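PDB 4WB0: broad specificity aminotransferase from Leishmania mexicana, which probably uses pyridoxal 5'-phosphate to transfer amino groups between amino acids and 2-oxo acids such as 2-oxoglutarate, accepting a broad range of substrates. Local coordinates for residues Q66-L69 with D70-L73. Numbering follows the deposited sequence.
Sequences QLLL and DMNL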
ATOM      1  N   GLN A  66      15.742 -14.256  11.021  1.00 27.17           N
ATOM      2  CA  GLN A  66      17.003 -14.123  11.786  1.00 28.01           C
ATOM      3  C   GLN A  66      18.132 -13.650  10.900  1.00 24.74           C
ATOM      4  O   GLN A  66      18.888 -12.779  11.314  1.00 26.02           O
ATOM      5  CB  GLN A  66      17.399 -15.432  12.460  1.00 31.82           C
ATOM      6  CG  GLN A  66      18.630 -15.255  13.426  1.00 35.93           C
ATOM      7  CD  GLN A  66      18.288 -14.349  14.605  1.00 38.24           C
ATOM      8  OE1 GLN A  66      17.254 -14.549  15.278  1.00 39.57           O
ATOM      9  NE2 GLN A  66      19.121 -13.322  14.841  1.00 41.20           N
ATOM     10  N   LEU A  67      18.263 -14.194   9.690  1.00 24.11           N
ATOM     11  CA  LEU A  67      19.266 -13.672   8.731  1.00 24.40           C
ATOM     12  C   LEU A  67      19.135 -12.191   8.511  1.00 25.30           C
ATOM     13  O   LEU A  67      20.107 -11.467   8.540  1.00 24.57           O
ATOM     14  CB  LEU A  67      19.184 -14.374   7.386  1.00 25.11           C
ATOM     15  CG  LEU A  67      19.645 -15.805   7.440  1.00 28.61           C
ATOM     16  CD1 LEU A  67      19.185 -16.500   6.146  1.00 32.74           C
ATOM     17  CD2 LEU A  67      21.163 -15.990   7.635  1.00 31.09           C
ATOM     18  N   LEU A  68      17.917 -11.746   8.323  1.00 24.25           N
ATOM     19  CA  LEU A  68      17.693 -10.394   7.941  1.00 26.25           C
ATOM     20  C   LEU A  68      18.041  -9.507   9.145  1.00 25.60           C
ATOM     21  O   LEU A  68      18.640  -8.447   9.004  1.00 27.21           O
ATOM     22  CB  LEU A  68      16.251 -10.239   7.488  1.00 26.85           C
ATOM     23  CG  LEU A  68      15.846  -8.843   7.095  1.00 32.46           C
ATOM     24  CD1 LEU A  68      16.782  -8.346   5.928  1.00 34.06           C
ATOM     25  CD2 LEU A  68      14.330  -8.859   6.690  1.00 39.13           C
ATOM     26  N   LEU A  69      17.678  -9.958  10.330  1.00 26.72           N
ATOM     27  CA  LEU A  69      17.883  -9.124  11.515  1.00 32.43           C
ATOM     28  C   LEU A  69      19.387  -8.924  11.722  1.00 32.73           C
ATOM     29  O   LEU A  69      19.832  -7.793  11.955  1.00 33.80           O
ATOM     30  CB  LEU A  69      17.210  -9.740  12.733  1.00 36.83           C
ATOM     31  CG  LEU A  69      17.462  -9.013  14.059  1.00 43.72           C
ATOM     32  CD1 LEU A  69      16.822  -7.672  13.991  1.00 45.31           C
ATOM     33  CD2 LEU A  69      16.865  -9.774  15.197  1.00 46.96           C
ATOM     34  N   ASP A  70      20.160 -10.002  11.575  1.00 31.63           N
ATOM     35  CA  ASP A  70      21.634  -9.979  11.738  1.00 32.49           C
ATOM     36  C   ASP A  70      22.353  -9.091  10.689  1.00 30.21           C
ATOM     37  O   ASP A  70      23.422  -8.540  10.948  1.00 32.16           O
ATOM     38  CB  ASP A  70      22.199 -11.400  11.680  1.00 33.24           C
ATOM     39  CG  ASP A  70      21.850 -12.244  12.928  1.00 39.19           C
ATOM     40  OD1 ASP A  70      21.587 -11.659  13.993  1.00 42.50           O
ATOM     41  OD2 ASP A  70      21.858 -13.494  12.854  1.00 40.04           O
ATOM     42  N   MET A  71      21.788  -8.939   9.511  1.00 26.38           N
ATOM     43  CA  MET A  71      22.376  -8.070   8.509  1.00 29.25           C
ATOM     44  C   MET A  71      22.333  -6.566   8.792  1.00 31.99           C
ATOM     45  O   MET A  71      23.122  -5.838   8.228  1.00 29.67           O
ATOM     46  CB  MET A  71      21.695  -8.264   7.179  1.00 31.25           C
ATOM     47  CG  MET A  71      21.910  -9.616   6.577  1.00 33.59           C
ATOM     48  SD  MET A  71      20.805  -9.713   5.148  1.00 33.70           S
ATOM     49  CE  MET A  71      20.961 -11.452   4.885  1.00 29.45           C
ATOM     50  N   ASN A  72      21.402  -6.107   9.634  1.00 35.37           N
ATOM     51  CA  ASN A  72      21.255  -4.669   9.923  1.00 42.04           C
ATOM     52  C   ASN A  72      21.165  -3.826   8.646  1.00 35.78           C
ATOM     53  O   ASN A  72      21.944  -2.896   8.437  1.00 34.33           O
ATOM     54  CB  ASN A  72      22.428  -4.151  10.773  1.00 56.93           C
ATOM     55  CG  ASN A  72      22.516  -4.822  12.150  1.00 68.66           C
ATOM     56  OD1 ASN A  72      21.633  -4.649  12.989  1.00 75.00           O
ATOM     57  ND2 ASN A  72      23.595  -5.575  12.386  1.00 70.28           N
ATOM     58  N   LEU A  73      20.257  -4.178   7.756  1.00 30.45           N
ATOM     59  CA  LEU A  73      19.899  -3.270   6.721  1.00 30.92           C
ATOM     60  C   LEU A  73      19.235  -2.059   7.422  1.00 33.04           C
ATOM     61  O   LEU A  73      18.822  -2.132   8.611  1.00 36.96           O
ATOM     62  CB  LEU A  73      18.996  -3.954   5.693  1.00 32.82           C
ATOM     63  CG  LEU A  73      19.627  -5.236   5.102  1.00 33.94           C
ATOM     64  CD1 LEU A  73      18.731  -5.783   4.049  1.00 32.03           C
ATOM     65  CD2 LEU A  73      20.978  -5.009   4.481  1.00 36.56           C
TER
HETATM   66  O   HOH W   1      18.136  -5.978   8.501  1.00 40.44           O
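Q66 and D70, an i to i+4 pair on one face of helix 59-71 near its C-terminal end, are joined twice: by the backbone bond from D70 N to Q66 O (3.1 Å) and by their side chains. From CB the glutamine chain leaves with CG anti to its own N (chi1 -172°), and CG lies 3.7 Å from D70 OD2. A bend at chi2 then swings the amide forward, toward the C-terminal end of the helix, where NE2 donates to D70 OD1 at 3.1 Å. The acceptor lies almost in the amide plane, whereas the donor stands above the carboxylate plane; a weak second bond runs from NE2 to OD2. Glutamine suits the place because its amide N-H reaches the acid one turn on.

N72 is the first residue to leave the helical conformation; its positive phi of 51° is one asparagine tolerates better than most residues. At this helix C-terminus M71 N still bonds to L67 O, but an i to i+3 bond from N72 N to L69 O (3.3 Å) and a water, donating to L68 O and accepting from L73 N, then take over. Beside the water L68 CD1 meets L73 CD1 at 3.7 Å, the leucines crossing at about a right angle. L68, whose apolar branches suit a buried position, packs on H302, R305 and L306 of helix 301-312, and M71 on L309; Q66 and L69 pack against side chains of the other subunit of the homodimer.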